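Local coordinates for conserved exported protein (Bacteroides fragilis, PDB 3CLW) that is of unknown function but probably hydrolyses O-glycosidic bonds, with a TIM-barrel domain of the glycoside hydrolase family 30 type, at residues 169-173 against 174-178; 115-119 against 120-124; 208-211 against 212-216; 45-48 against 49-53. All coordinates share one frame; numbering follows the deposited sequence.

Contact 1: residues 169-173 against 174-178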
loop_
_atom_site.group_PDB
_atom_site.type_symbol
_atom_site.label_atom_id
_atom_site.label_comp_id
_atom_site.label_asym_id
_atom_site.label_seq_id
_atom_site.Cartn_x
_atom_site.Cartn_y
_atom_site.Cartn_z
ATOM N N GLN A 169 12.892 -11.791 12.882
ATOM C CA GLN A 169 14.118 -12.590 12.842
ATOM C C GLN A 169 13.814 -14.044 12.573
ATOM O O GLN A 169 14.537 -14.684 11.812
ATOM C CB GLN A 169 14.933 -12.474 14.119
ATOM C CG GLN A 169 16.316 -13.148 14.021
ATOM C CD GLN A 169 17.193 -12.873 15.273
ATOM O OE1 GLN A 169 16.686 -12.545 16.357
ATOM N NE2 GLN A 169 18.495 -12.998 15.114
ATOM N N HIS A 170 12.773 -14.566 13.205
ATOM C CA HIS A 170 12.296 -15.931 12.920
ATOM C C HIS A 170 12.085 -16.151 11.430
ATOM O O HIS A 170 12.582 -17.109 10.863
ATOM C CB HIS A 170 10.993 -16.252 13.634
ATOM C CG HIS A 170 10.387 -17.535 13.182
ATOM N ND1 HIS A 170 10.780 -18.760 13.684
ATOM C CD2 HIS A 170 9.440 -17.794 12.243
ATOM C CE1 HIS A 170 10.110 -19.717 13.061
ATOM N NE2 HIS A 170 9.274 -19.155 12.203
ATOM N N PHE A 171 11.348 -15.251 10.800
ATOM C CA PHE A 171 11.056 -15.409 9.382
ATOM C C PHE A 171 12.277 -15.147 8.483
ATOM O O PHE A 171 12.418 -15.796 7.427
ATOM C CB PHE A 171 9.795 -14.632 9.000
ATOM C CG PHE A 171 8.541 -15.275 9.543
ATOM C CD1 PHE A 171 7.988 -14.846 10.746
ATOM C CD2 PHE A 171 7.989 -16.383 8.902
ATOM C CE1 PHE A 171 6.864 -15.468 11.299
ATOM C CE2 PHE A 171 6.842 -17.030 9.419
ATOM C CZ PHE A 171 6.283 -16.558 10.638
ATOM N N ARG A 172 13.202 -14.283 8.939
ATOM C CA ARG A 172 14.485 -14.144 8.219
ATOM C C ARG A 172 15.270 -15.444 8.214
ATOM O O ARG A 172 15.854 -15.820 7.178
ATOM C CB ARG A 172 15.338 -12.946 8.714
ATOM C CG ARG A 172 14.631 -11.576 8.498
ATOM C CD ARG A 172 15.512 -10.370 8.816
ATOM N NE ARG A 172 16.571 -10.273 7.848
ATOM C CZ ARG A 172 16.479 -9.645 6.672
ATOM N NH1 ARG A 172 15.374 -9.009 6.294
ATOM N NH2 ARG A 172 17.514 -9.655 5.852
ATOM N N GLU A 173 15.257 -16.132 9.349
ATOM C CA GLU A 173 15.984 -17.416 9.515
ATOM C C GLU A 173 15.330 -18.581 8.740
ATOM O O GLU A 173 15.937 -19.625 8.545
ATOM C CB GLU A 173 16.220 -17.727 11.002
ATOM C CG GLU A 173 17.209 -16.706 11.671
ATOM C CD GLU A 173 17.299 -16.837 13.195
ATOM O OE1 GLU A 173 16.471 -17.560 13.808
ATOM O OE2 GLU A 173 18.211 -16.208 13.785
ATOM N N GLN A 174 14.084 -18.357 8.298
ATOM C CA GLN A 174 13.396 -19.207 7.346
ATOM C C GLN A 174 13.548 -18.768 5.884
ATOM O O GLN A 174 12.908 -19.328 5.012
ATOM C CB GLN A 174 11.910 -19.217 7.671
ATOM C CG GLN A 174 11.611 -19.587 9.080
ATOM C CD GLN A 174 11.324 -21.021 9.223
ATOM O OE1 GLN A 174 12.226 -21.864 9.278
ATOM N NE2 GLN A 174 10.032 -21.337 9.270
ATOM N N GLY A 175 14.350 -17.753 5.613
ATOM C CA GLY A 175 14.577 -17.335 4.252
ATOM C C GLY A 175 13.638 -16.268 3.720
ATOM O O GLY A 175 13.610 -16.028 2.505
ATOM N N PHE A 176 12.879 -15.604 4.598
ATOM C CA PHE A 176 12.015 -14.523 4.140
ATOM C C PHE A 176 12.646 -13.130 4.429
ATOM O O PHE A 176 13.048 -12.855 5.557
ATOM C CB PHE A 176 10.609 -14.641 4.728
ATOM C CG PHE A 176 9.895 -15.945 4.386
ATOM C CD1 PHE A 176 9.859 -17.000 5.313
ATOM C CD2 PHE A 176 9.262 -16.113 3.156
ATOM C CE1 PHE A 176 9.182 -18.202 5.026
ATOM C CE2 PHE A 176 8.574 -17.311 2.862
ATOM C CZ PHE A 176 8.557 -18.356 3.792
ATOM N N HIS A 177 12.768 -12.266 3.423
ATOM C CA HIS A 177 13.425 -10.944 3.648
ATOM C C HIS A 177 12.401 -9.987 4.212
ATOM O O HIS A 177 11.762 -9.265 3.487
ATOM C CB HIS A 177 14.078 -10.366 2.393
ATOM C CG HIS A 177 15.084 -11.282 1.770
ATOM N ND1 HIS A 177 15.385 -11.258 0.426
ATOM C CD2 HIS A 177 15.829 -12.282 2.303
ATOM C CE1 HIS A 177 16.288 -12.184 0.159
ATOM N NE2 HIS A 177 16.577 -12.817 1.283
ATOM N N VAL A 178 12.202 -10.064 5.515
ATOM C CA VAL A 178 11.367 -9.122 6.219
ATOM C C VAL A 178 12.229 -7.887 6.407
ATOM O O VAL A 178 13.099 -7.845 7.284
ATOM C CB VAL A 178 10.962 -9.679 7.581
ATOM C CG1 VAL A 178 10.074 -8.656 8.336
ATOM C CG2 VAL A 178 10.295 -11.056 7.392
#
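A Schellman motif closes helix 157-173 of the TIM barrel and turns the chain into strand 178-182, with Gly-175 at the bend. Two backbone bonds reach back into the last turn: Phe-176 N gives its hydrogen to Phe-171 O at 2.9 Å, and Gly-175 N to Arg-172 O at 2.9 Å. Glycine suits the bend because phi is +91° there, where a side chain would be jammed against the preceding carbonyl oxygen. Gln-174 N makes weak bonds to both His-170 O and Phe-171 O.

Gln-174 CG, set beside its own backbone N (chi1 -54°), lies over one face of the His-170 ring in a CH-pi contact, 4.2 Å from the ring centroid. The bend at chi2 then turns the amide, 46° from the imidazole plane, so that its NE2 comes 3.7 Å from His-170 NE2. On the buried side the Phe-171 and Phe-176 rings meet near an edge, CD2 to CD1 at 4.1 Å, while Phe-171 CB touches Val-178 CG2. Two aromatic residues suit this position because helix 108-119 lies against it, Met-114 touching both side chains. Arg-118 of that helix makes a cation-pi contact with Phe-176.

Arg-172 lies against the loop at Ile-223, Asp-224 and Thr-225, where its long chain can span the turn. Its methylene CG packs 3.6 Å from Phe-176 O, and the bend at chi3 carries the guanidinium to the start of the strand. Asn-179 OD1 is a second acceptor for NH1, whose bond to Val-178 O, at 2.7 Å, approaches from above the carbonyl plane.

Contact 2: residues 115-119 against 120-124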
loop_
_atom_site.group_PDB
_atom_site.type_symbol
_atom_site.label_atom_id
_atom_site.label_comp_id
_atom_site.label_asym_id
_atom_site.label_seq_id
_atom_site.Cartn_x
_atom_site.Cartn_y
_atom_site.Cartn_z
ATOM N N LYS A 115 5.139 -17.945 1.521
ATOM C CA LYS A 115 5.793 -18.982 0.741
ATOM C C LYS A 115 5.435 -18.912 -0.750
ATOM O O LYS A 115 6.292 -19.067 -1.589
ATOM C CB LYS A 115 5.552 -20.389 1.325
ATOM N N ALA A 116 4.179 -18.618 -1.057
ATOM C CA ALA A 116 3.700 -18.514 -2.443
ATOM C C ALA A 116 4.303 -17.323 -3.174
ATOM O O ALA A 116 4.610 -17.415 -4.365
ATOM C CB ALA A 116 2.193 -18.419 -2.475
ATOM N N ALA A 117 4.405 -16.200 -2.476
ATOM C CA ALA A 117 5.086 -15.007 -2.982
ATOM C C ALA A 117 6.547 -15.303 -3.315
ATOM O O ALA A 117 7.000 -15.025 -4.425
ATOM C CB ALA A 117 4.994 -13.861 -1.954
ATOM N N ARG A 118 7.286 -15.869 -2.356
ATOM C CA ARG A 118 8.715 -16.136 -2.565
ATOM C C ARG A 118 8.894 -17.068 -3.771
ATOM O O ARG A 118 9.735 -16.825 -4.630
ATOM C CB ARG A 118 9.355 -16.717 -1.303
ATOM C CG ARG A 118 10.875 -16.957 -1.418
ATOM C CD ARG A 118 11.474 -17.452 -0.096
ATOM N NE ARG A 118 10.800 -18.655 0.389
ATOM C CZ ARG A 118 11.044 -19.227 1.566
ATOM N NH1 ARG A 118 11.931 -18.684 2.392
ATOM N NH2 ARG A 118 10.378 -20.324 1.931
ATOM N N GLU A 119 8.047 -18.099 -3.844
ATOM C CA GLU A 119 8.026 -19.071 -4.952
ATOM C C GLU A 119 7.902 -18.399 -6.308
ATOM O O GLU A 119 8.425 -18.903 -7.307
ATOM C CB GLU A 119 6.833 -20.009 -4.760
ATOM C CG GLU A 119 7.122 -21.446 -5.017
ATOM C CD GLU A 119 5.883 -22.317 -4.784
ATOM O OE1 GLU A 119 5.700 -22.829 -3.635
ATOM O OE2 GLU A 119 5.083 -22.464 -5.750
ATOM N N ARG A 120 7.190 -17.270 -6.336
ATOM C CA ARG A 120 7.002 -16.491 -7.542
ATOM C C ARG A 120 8.007 -15.342 -7.687
ATOM O O ARG A 120 7.824 -14.437 -8.518
ATOM C CB ARG A 120 5.566 -15.997 -7.598
ATOM C CG ARG A 120 4.598 -17.132 -7.878
ATOM C CD ARG A 120 3.251 -16.875 -7.293
ATOM N NE ARG A 120 2.319 -17.951 -7.611
ATOM C CZ ARG A 120 2.225 -19.097 -6.946
ATOM N NH1 ARG A 120 3.017 -19.321 -5.900
ATOM N NH2 ARG A 120 1.317 -20.012 -7.327
ATOM N N GLY A 121 9.077 -15.388 -6.893
ATOM C CA GLY A 121 10.197 -14.456 -7.083
ATOM C C GLY A 121 10.020 -13.118 -6.366
ATOM O O GLY A 121 10.707 -12.155 -6.680
ATOM N N MET A 122 9.107 -13.067 -5.395
ATOM C CA MET A 122 8.877 -11.854 -4.628
ATOM C C MET A 122 9.255 -12.182 -3.176
ATOM O O MET A 122 8.516 -12.892 -2.475
ATOM C CB MET A 122 7.404 -11.419 -4.744
ATOM C CG MET A 122 7.083 -9.964 -4.360
ATOM S SD MET A 122 7.584 -9.302 -2.755
ATOM C CE MET A 122 6.459 -10.157 -1.716
ATOM N N ASN A 123 10.413 -11.685 -2.739
ATOM C CA ASN A 123 10.865 -11.945 -1.378
ATOM C C ASN A 123 11.215 -10.606 -0.698
ATOM O O ASN A 123 12.390 -10.260 -0.483
ATOM C CB ASN A 123 12.016 -12.972 -1.378
ATOM C CG ASN A 123 12.283 -13.562 0.002
ATOM O OD1 ASN A 123 11.665 -13.157 0.995
ATOM N ND2 ASN A 123 13.221 -14.520 0.075
ATOM N N ASN A 124 10.170 -9.840 -0.401
ATOM C CA ASN A 124 10.301 -8.535 0.186
ATOM C C ASN A 124 9.078 -8.302 1.028
ATOM O O ASN A 124 7.992 -8.053 0.500
ATOM C CB ASN A 124 10.494 -7.439 -0.890
ATOM C CG ASN A 124 10.526 -6.028 -0.299
ATOM O OD1 ASN A 124 10.928 -5.827 0.849
ATOM N ND2 ASN A 124 10.109 -5.041 -1.091
#
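Ala-116 O is gripped twice by one residue: Arg-120 NH1 bonds to it at 2.9 Å, and Arg-120 N makes a second, weak bond. This is the C-terminal end of helix 108-119, a Schellman motif in which Met-122 N returns to Ala-117 O at 3.0 Å and Gly-121 N to Arg-118 O at 2.8 Å. Gly-121 accepts the positive phi that the motif demands.

Arg-120 suits its place because its chain, extended from CG to NE, runs back along the last turn and brings the guanidinium edge to the carbonyl, the oxygen lying near the guanidinium plane. Its other nitrogens go to helix 39-50, NE to Asp-47 and NH2 to Glu-43, both salt bridges. Glu-119 OE2 adds only a long charge pairing with NH1, well out of the guanidinium plane.

Ala-117 is small enough for Phe-50 of helix 39-50 to come close, and its CB meets Met-122 CE at 4.0 Å, the methionine curling round at chi2 and chi3. On another side Arg-118 and Asn-123 run side by side, their flat ends 87° apart. Arg-118 NH1 bonds to Gln-174 O, Asn-123 OD1 to His-177 N, and Asn-123 ND2, 3.4 Å from Arg-118 CD, to Gly-175 O.

Contact 3: residues 208-211 against 212-216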
loop_
_atom_site.group_PDB
_atom_site.type_symbol
_atom_site.label_atom_id
_atom_site.label_comp_id
_atom_site.label_asym_id
_atom_site.label_seq_id
_atom_site.Cartn_x
_atom_site.Cartn_y
_atom_site.Cartn_z
ATOM N N TYR A 208 7.471 7.778 19.195
ATOM C CA TYR A 208 8.894 7.996 19.401
ATOM C C TYR A 208 9.497 6.870 20.237
ATOM O O TYR A 208 10.573 6.358 19.915
ATOM C CB TYR A 208 9.154 9.403 20.015
ATOM C CG TYR A 208 10.603 9.664 20.356
ATOM C CD1 TYR A 208 11.410 10.409 19.522
ATOM C CD2 TYR A 208 11.169 9.127 21.523
ATOM C CE1 TYR A 208 12.757 10.641 19.845
ATOM C CE2 TYR A 208 12.511 9.340 21.860
ATOM C CZ TYR A 208 13.294 10.095 21.023
ATOM O OH TYR A 208 14.617 10.308 21.367
ATOM N N ARG A 209 8.802 6.470 21.289
ATOM C CA ARG A 209 9.278 5.378 22.127
ATOM C C ARG A 209 9.345 4.066 21.373
ATOM O O ARG A 209 10.312 3.335 21.525
ATOM C CB ARG A 209 8.433 5.186 23.399
ATOM C CG ARG A 209 8.710 6.167 24.504
ATOM C CD ARG A 209 8.112 5.701 25.841
ATOM N NE ARG A 209 8.898 4.647 26.514
ATOM C CZ ARG A 209 8.462 3.949 27.569
ATOM N NH1 ARG A 209 7.246 4.153 28.077
ATOM N NH2 ARG A 209 9.241 3.044 28.124
ATOM N N MET A 210 8.317 3.764 20.568
ATOM C CA MET A 210 8.314 2.553 19.791
ATOM C C MET A 210 9.505 2.566 18.836
ATOM O O MET A 210 10.230 1.584 18.726
ATOM C CB MET A 210 6.969 2.342 19.081
ATOM C CG MET A 210 5.864 1.632 19.969
ATOM S SD MET A 210 6.448 0.217 20.969
ATOM C CE MET A 210 7.187 -0.767 19.635
ATOM N N VAL A 211 9.755 3.697 18.188
ATOM C CA VAL A 211 10.929 3.789 17.321
ATOM C C VAL A 211 12.224 3.545 18.111
ATOM O O VAL A 211 13.062 2.754 17.714
ATOM C CB VAL A 211 10.983 5.118 16.545
ATOM C CG1 VAL A 211 12.285 5.218 15.758
ATOM C CG2 VAL A 211 9.801 5.211 15.602
ATOM N N GLU A 212 12.340 4.196 19.257
ATOM C CA GLU A 212 13.511 4.093 20.089
ATOM C C GLU A 212 13.739 2.641 20.511
ATOM O O GLU A 212 14.851 2.114 20.366
ATOM C CB GLU A 212 13.338 5.019 21.301
ATOM C CG GLU A 212 14.397 4.937 22.379
ATOM C CD GLU A 212 14.189 6.054 23.444
ATOM O OE1 GLU A 212 13.073 6.167 24.045
ATOM O OE2 GLU A 212 15.138 6.846 23.632
ATOM N N GLU A 213 12.691 1.988 21.012
ATOM C CA GLU A 213 12.829 0.601 21.458
ATOM C C GLU A 213 13.083 -0.398 20.307
ATOM O O GLU A 213 13.901 -1.337 20.439
ATOM C CB GLU A 213 11.620 0.184 22.303
ATOM C CG GLU A 213 11.452 0.978 23.594
ATOM C CD GLU A 213 12.666 0.925 24.535
ATOM O OE1 GLU A 213 13.411 -0.077 24.575
ATOM O OE2 GLU A 213 12.868 1.911 25.273
ATOM N N LEU A 214 12.386 -0.206 19.187
ATOM C CA LEU A 214 12.630 -1.057 17.997
ATOM C C LEU A 214 14.061 -0.882 17.515
ATOM O O LEU A 214 14.738 -1.842 17.222
ATOM C CB LEU A 214 11.655 -0.727 16.872
ATOM C CG LEU A 214 10.331 -1.480 16.959
ATOM C CD1 LEU A 214 9.314 -0.744 16.119
ATOM C CD2 LEU A 214 10.524 -2.953 16.492
ATOM N N ASP A 215 14.518 0.360 17.451
ATOM C CA ASP A 215 15.897 0.658 17.063
ATOM C C ASP A 215 16.885 -0.156 17.890
ATOM O O ASP A 215 17.744 -0.815 17.348
ATOM C CB ASP A 215 16.170 2.148 17.191
ATOM C CG ASP A 215 17.576 2.520 16.762
ATOM O OD1 ASP A 215 17.849 2.546 15.538
ATOM O OD2 ASP A 215 18.402 2.802 17.663
ATOM N N LYS A 216 16.736 -0.122 19.202
ATOM C CA LYS A 216 17.597 -0.860 20.113
ATOM C C LYS A 216 17.494 -2.383 19.908
ATOM O O LYS A 216 18.501 -3.095 19.850
ATOM C CB LYS A 216 17.212 -0.474 21.542
ATOM C CG LYS A 216 17.994 -1.154 22.653
ATOM C CD LYS A 216 17.363 -0.714 23.984
ATOM C CE LYS A 216 18.155 -1.156 25.216
ATOM N NZ LYS A 216 17.981 -0.135 26.340
#
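Met-210 and Leu-214, one turn apart on helix 204-221, form the tightly packed part of this contact, whereas Arg-209, Glu-212 and Glu-213 make its looser, more polar side. The helical backbone is regular: Glu-213 N bonds to Arg-209 O at 2.8 Å with an N-H...O angle of 169°, and Leu-214 N to Met-210 O at 2.8 Å. On the buried side the Met-210 chain, bent at both chi2 and chi3, curls so that CE reaches Leu-214 CD1 at 4.1 Å. A flexible thioether suits this place because it can bend to fit against both Leu-214 and the aromatic residues of helix 157-173. Val-211, buried on another side of the helix, faces strand 226-232.

The polar side is held less closely. Glu-212 CG lies anti to the backbone N (chi1 173°), which sends the extended chain back along the helix toward Tyr-208. There OE1 stands 3.9 Å from Tyr-208 CE2, the carboxylate turned 77° from the ring; the tyrosine hydroxyl instead hydrogen-bonds Lys-266. Arg-209 has opposite charges nearby, yet its NH2 remains 4.8 Å from Glu-213 OE2 and its NE 5.1 Å from Glu-212 OE1. At most a diffuse attraction is likely at these distances, and the guanidinium bonds through NH1 to Asn-154 O.

Around the helix, Met-210 lies on Phe-157 and Phe-160 of helix 157-173, and Glu-213 leans on Asp-158 and Ala-161 of the same helix. Val-211 and Leu-214 press on strand 226-232 through Ile-229 and Ile-227, joining the outer helix to the parallel barrel strands.

Contact 4: residues 45-48 against 49-53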
loop_
_atom_site.group_PDB
_atom_site.type_symbol
_atom_site.label_atom_id
_atom_site.label_comp_id
_atom_site.label_asym_id
_atom_site.label_seq_id
_atom_site.Cartn_x
_atom_site.Cartn_y
_atom_site.Cartn_z
ATOM N N ILE A 45 -4.754 -16.918 -7.037
ATOM C CA ILE A 45 -4.658 -15.623 -6.315
ATOM C C ILE A 45 -3.177 -15.211 -6.233
ATOM O O ILE A 45 -2.818 -14.131 -6.666
ATOM C CB ILE A 45 -5.316 -15.702 -4.915
ATOM C CG1 ILE A 45 -6.837 -15.855 -5.049
ATOM C CG2 ILE A 45 -4.957 -14.476 -4.041
ATOM C CD1 ILE A 45 -7.565 -16.196 -3.733
ATOM N N ALA A 46 -2.327 -16.114 -5.754
ATOM C CA ALA A 46 -0.891 -15.851 -5.684
ATOM C C ALA A 46 -0.261 -15.412 -7.027
ATOM O O ALA A 46 0.591 -14.502 -7.056
ATOM C CB ALA A 46 -0.161 -17.053 -5.120
ATOM N N ASP A 47 -0.677 -16.048 -8.127
ATOM C CA ASP A 47 -0.249 -15.606 -9.437
ATOM C C ASP A 47 -0.709 -14.159 -9.749
ATOM O O ASP A 47 0.093 -13.366 -10.218
ATOM C CB ASP A 47 -0.700 -16.566 -10.564
ATOM C CG ASP A 47 -0.039 -17.960 -10.491
ATOM O OD1 ASP A 47 1.016 -18.169 -9.815
ATOM O OD2 ASP A 47 -0.604 -18.870 -11.139
ATOM N N LEU A 48 -1.985 -13.835 -9.519
ATOM C CA LEU A 48 -2.517 -12.467 -9.787
ATOM C C LEU A 48 -1.770 -11.391 -8.994
ATOM O O LEU A 48 -1.634 -10.266 -9.451
ATOM C CB LEU A 48 -4.030 -12.365 -9.495
ATOM C CG LEU A 48 -4.982 -13.125 -10.471
ATOM C CD1 LEU A 48 -6.328 -13.458 -9.816
ATOM C CD2 LEU A 48 -5.179 -12.377 -11.777
ATOM N N LEU A 49 -1.245 -11.782 -7.831
ATOM C CA LEU A 49 -0.606 -10.839 -6.899
ATOM C C LEU A 49 0.875 -10.629 -7.198
ATOM O O LEU A 49 1.332 -9.503 -7.206
ATOM C CB LEU A 49 -0.775 -11.346 -5.471
ATOM C CG LEU A 49 -2.179 -11.402 -4.887
ATOM C CD1 LEU A 49 -2.206 -11.868 -3.429
ATOM C CD2 LEU A 49 -2.802 -10.057 -4.978
ATOM N N PHE A 50 1.598 -11.722 -7.480
ATOM C CA PHE A 50 3.063 -11.749 -7.381
ATOM C C PHE A 50 3.836 -12.094 -8.648
ATOM O O PHE A 50 5.000 -11.703 -8.767
ATOM C CB PHE A 50 3.500 -12.730 -6.286
ATOM C CG PHE A 50 2.864 -12.468 -4.967
ATOM C CD1 PHE A 50 2.977 -11.194 -4.360
ATOM C CD2 PHE A 50 2.145 -13.476 -4.319
ATOM C CE1 PHE A 50 2.371 -10.934 -3.136
ATOM C CE2 PHE A 50 1.541 -13.237 -3.079
ATOM C CZ PHE A 50 1.660 -11.953 -2.482
ATOM N N LYS A 51 3.208 -12.829 -9.566
ATOM C CA LYS A 51 3.958 -13.494 -10.624
ATOM C C LYS A 51 4.179 -12.536 -11.785
ATOM O O LYS A 51 3.236 -12.057 -12.385
ATOM C CB LYS A 51 3.240 -14.784 -11.076
ATOM C CG LYS A 51 4.068 -15.687 -11.983
ATOM C CD LYS A 51 3.333 -16.981 -12.243
ATOM C CE LYS A 51 4.148 -17.963 -13.063
ATOM N NZ LYS A 51 3.370 -19.238 -13.235
ATOM N N ARG A 52 5.435 -12.220 -12.060
ATOM C CA ARG A 52 5.742 -11.279 -13.131
ATOM C C ARG A 52 5.999 -12.046 -14.450
ATOM O O ARG A 52 7.139 -12.276 -14.837
ATOM C CB ARG A 52 6.933 -10.374 -12.738
ATOM C CG ARG A 52 6.899 -8.962 -13.339
ATOM C CD ARG A 52 7.375 -8.943 -14.766
ATOM N NE ARG A 52 7.229 -7.623 -15.374
ATOM C CZ ARG A 52 7.654 -7.316 -16.594
ATOM N NH1 ARG A 52 8.231 -8.239 -17.344
ATOM N NH2 ARG A 52 7.439 -6.111 -17.087
ATOM N N GLU A 53 4.916 -12.435 -15.117
ATOM C CA GLU A 53 4.975 -13.194 -16.377
ATOM C C GLU A 53 3.861 -12.753 -17.296
ATOM O O GLU A 53 2.859 -12.153 -16.866
ATOM C CB GLU A 53 4.809 -14.703 -16.146
ATOM C CG GLU A 53 5.750 -15.290 -15.118
ATOM C CD GLU A 53 6.689 -16.336 -15.676
ATOM O OE1 GLU A 53 7.895 -16.023 -15.879
ATOM O OE2 GLU A 53 6.225 -17.477 -15.899
HETATM O O HOH W 1 1.223 -10.937 -11.254
#
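The last turn of helix 39-50 keeps its i to i+4 bonds, Leu-49 N to Ile-45 O at 3.1 Å, Phe-50 N to Ala-46 O at 3.0 Å and Lys-51 N to Asp-47 O at 3.2 Å, before Lys-51 leaves helical geometry with psi at 117°. A water lies within hydrogen-bonding distance of both Asp-47 O, at 2.9 Å, and Lys-51 O, bridging the two carbonyls where the chain turns away.

Ile-45 and Leu-49 lie side by side, CG2 of the isoleucine meeting CD1 of the leucine at 3.8 Å; branched aliphatic chains suit this buried face. Phe-50 CG lies anti to its own carbonyl carbon (chi1 -54°), and the ring reaches back so that CD2 sits 3.3 Å from Ala-46 O. Leu-49 CB lies over the centre of one face of that ring. The small Ala-46 leaves room for the neighbouring helix.

On the more exposed side the fully extended Lys-51 runs alongside Asp-47, its CD 3.6 Å from OD1. The ammonium NZ stays 4.3 Å from the same oxygen, beyond a salt bridge; OD1 pairs instead with Arg-120 NE.

Helix 108-119 covers one flank, with Phe-113 against Ile-45 and Leu-49, Ala-116 against Ala-46 and Ala-117 against Phe-50. Ile-387 of strand 386-389 touches Ile-45 and Leu-48, and Ile-368 of strand 368-371 touches Ile-45 and Leu-49.

In the fold
Contact 2 touches both contact 1 and contact 4, which do not touch each other, while contact 3 stands apart, about 29 Å from contact 2 between centres. Contacts 1 and 2 use the same glycine-centred ending to leave a barrel helix for a strand, and polar bonds join their two loops directly. Contact 4 also lies at a helix end but lacks the glycine, and is the most buried; a salt bridge ties it to contact 2. Contact 3, in mid-helix, has an apolar side toward the barrel strands and a more polar one with looser charges. It packs against helix 157-173, whose C-terminal end holds contact 1.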